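Local coordinates for UPF0045 protein MTH_1187 (Methanothermobacter thermautotrophicus, PDB 1LXN) that is of unknown function but probably binds thiamine or a related small molecule, and forms a homotetramer, at residues I2-T7 with T74-D79. Residues are numbered along the deposited sequence; the frame is centred on the assembly and turned at random.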
loop_
_atom_site.group_PDB
_atom_site.type_symbol
_atom_site.label_atom_id
_atom_site.label_comp_id
_atom_site.label_asym_id
_atom_site.label_seq_id
_atom_site.Cartn_x
_atom_site.Cartn_y
_atom_site.Cartn_z
ATOM N N ILE A 2 -3.124 -9.972 7.384
ATOM C CA ILE A 2 -2.523 -10.009 6.053
ATOM C C ILE A 2 -1.546 -8.838 5.895
ATOM O O ILE A 2 -1.849 -7.713 6.299
ATOM C CB ILE A 2 -3.614 -9.892 4.951
ATOM C CG1 ILE A 2 -4.663 -10.989 5.133
ATOM C CG2 ILE A 2 -2.989 -10.000 3.574
ATOM C CD1 ILE A 2 -5.839 -10.890 4.164
ATOM N N THR A 3 -0.371 -9.105 5.330
ATOM C CA THR A 3 0.606 -8.039 5.095
ATOM C C THR A 3 0.720 -7.812 3.592
ATOM O O THR A 3 0.616 -8.748 2.794
ATOM C CB THR A 3 2.018 -8.374 5.658
ATOM O OG1 THR A 3 2.445 -9.654 5.170
ATOM C CG2 THR A 3 2.005 -8.364 7.185
ATOM N N ALA A 4 0.938 -6.564 3.204
ATOM C CA ALA A 4 1.033 -6.240 1.794
ATOM C C ALA A 4 1.807 -4.959 1.561
ATOM O O ALA A 4 2.141 -4.237 2.500
ATOM C CB ALA A 4 -0.378 -6.103 1.207
ATOM N N GLU A 5 2.088 -4.691 0.294
ATOM C CA GLU A 5 2.776 -3.476 -0.104
ATOM C C GLU A 5 2.072 -2.930 -1.332
ATOM O O GLU A 5 1.741 -3.675 -2.256
ATOM C CB GLU A 5 4.246 -3.735 -0.435
ATOM C CG GLU A 5 4.940 -2.482 -0.933
ATOM C CD GLU A 5 6.446 -2.615 -0.989
ATOM O OE1 GLU A 5 7.106 -1.624 -1.370
ATOM O OE2 GLU A 5 6.968 -3.701 -0.656
ATOM N N LEU A 6 1.855 -1.622 -1.342
ATOM C CA LEU A 6 1.170 -0.978 -2.449
ATOM C C LEU A 6 1.940 0.213 -2.996
ATOM O O LEU A 6 2.429 1.048 -2.235
ATOM C CB LEU A 6 -0.206 -0.502 -1.984
ATOM C CG LEU A 6 -0.960 0.384 -2.975
ATOM C CD1 LEU A 6 -1.443 -0.452 -4.162
ATOM C CD2 LEU A 6 -2.130 1.046 -2.256
ATOM N N THR A 7 2.050 0.281 -4.320
ATOM C CA THR A 7 2.709 1.407 -4.963
ATOM C C THR A 7 1.776 1.847 -6.085
ATOM O O THR A 7 1.409 1.048 -6.950
ATOM C CB THR A 7 4.083 1.035 -5.575
ATOM O OG1 THR A 7 3.879 0.328 -6.804
ATOM C CG2 THR A 7 4.879 0.143 -4.624
ATOM N N THR A 74 -0.316 0.582 -10.988
ATOM C CA THR A 74 -0.387 0.137 -9.606
ATOM C C THR A 74 0.116 -1.279 -9.374
ATOM O O THR A 74 -0.190 -2.209 -10.131
ATOM C CB THR A 74 -1.832 0.267 -9.082
ATOM O OG1 THR A 74 -2.183 1.652 -9.040
ATOM C CG2 THR A 74 -1.972 -0.326 -7.689
ATOM N N THR A 75 0.887 -1.425 -8.305
ATOM C CA THR A 75 1.456 -2.706 -7.933
ATOM C C THR A 75 1.034 -3.063 -6.509
ATOM O O THR A 75 1.070 -2.228 -5.604
ATOM C CB THR A 75 3.003 -2.662 -8.018
ATOM O OG1 THR A 75 3.399 -2.431 -9.377
ATOM C CG2 THR A 75 3.607 -3.974 -7.540
ATOM N N LEU A 76 0.619 -4.308 -6.328
ATOM C CA LEU A 76 0.202 -4.792 -5.026
ATOM C C LEU A 76 0.830 -6.154 -4.776
ATOM O O LEU A 76 0.726 -7.053 -5.606
ATOM C CB LEU A 76 -1.321 -4.923 -4.969
ATOM C CG LEU A 76 -1.896 -5.556 -3.698
ATOM C CD1 LEU A 76 -1.684 -4.624 -2.517
ATOM C CD2 LEU A 76 -3.383 -5.848 -3.890
ATOM N N LYS A 77 1.505 -6.290 -3.641
ATOM C CA LYS A 77 2.113 -7.552 -3.252
ATOM C C LYS A 77 1.387 -7.970 -1.988
ATOM O O LYS A 77 1.262 -7.182 -1.052
ATOM C CB LYS A 77 3.601 -7.394 -2.927
ATOM C CG LYS A 77 4.485 -6.971 -4.080
ATOM C CD LYS A 77 5.967 -7.089 -3.700
ATOM C CE LYS A 77 6.289 -6.362 -2.391
ATOM N NZ LYS A 77 7.724 -6.482 -1.984
ATOM N N ILE A 78 0.904 -9.204 -1.961
ATOM C CA ILE A 78 0.194 -9.713 -0.802
ATOM C C ILE A 78 0.892 -10.940 -0.223
ATOM O O ILE A 78 1.200 -11.897 -0.941
ATOM C CB ILE A 78 -1.257 -10.126 -1.158
ATOM C CG1 ILE A 78 -1.998 -8.967 -1.825
ATOM C CG2 ILE A 78 -1.995 -10.555 0.105
ATOM C CD1 ILE A 78 -3.407 -9.322 -2.264
ATOM N N ASP A 79 1.155 -10.899 1.077
ATOM C CA ASP A 79 1.766 -12.025 1.769
ATOM C C ASP A 79 0.681 -12.485 2.740
ATOM O O ASP A 79 0.482 -11.890 3.790
ATOM C CB ASP A 79 3.016 -11.587 2.538
ATOM C CG ASP A 79 3.722 -12.756 3.224
ATOM O OD1 ASP A 79 4.674 -12.513 3.991
ATOM O OD2 ASP A 79 3.331 -13.922 2.995
HETATM O O HOH W 1 3.420 0.567 -9.453
#
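The first and fourth strands of a ferredoxin-like sheet meet here, antiparallel: strand 2-10, bonded on its other side to strand 42-47, pairs with strand 72-79, the outermost on this side within the chain. Three hydrogen-bonded pairs, Thr3 with Asp79, Glu5 with Lys77 and Thr7 with Thr75, each carry two backbone bonds. Asp79 N to Thr3 O is the shortest at 2.8 Å and runs almost along the C=O axis, whereas the return bond from Thr3 N to Asp79 O stretches to 3.3 Å, its donor lying above the carbonyl plane.

The same three pairs set out polar side chains on one face. The extended chain of Glu5 (chi1 176°) lies alongside Lys77, whose bend at chi3 (-52°) turns its end across toward Glu5, so that NZ meets OE2 at 3.2 Å in a weakly hydrogen-bonded salt bridge. Thr7 and Thr75, beta-branched and well suited to a strand, lie side by side, and one water joins their hydroxyls, 2.7 Å from Thr7 OG1 and 3.0 Å from Thr75 OG1. Asp79 OD1 forms a salt bridge with Lys91 NZ, to which Thr3 OG1, packed against Asp79 CB, bonds weakly.

The other face is largely aliphatic. Ile2 CG2 touches Ile78 CG2 at 3.7 Å, and small Ala4 has its CB pressed to 3.0 Å from Lys77 O, a tight contact. Thr74 is the polar exception: its CG2 meets Leu6 CD1 obliquely at 3.6 Å, its OG1 bonds His61 ND1.

Ile2, Leu6, Leu76 and Ile78 thus touch helix 50-66, the outer strand less covered, while Glu5, Lys77, Thr7 and Thr75 are consistent with a partly solvent-facing side.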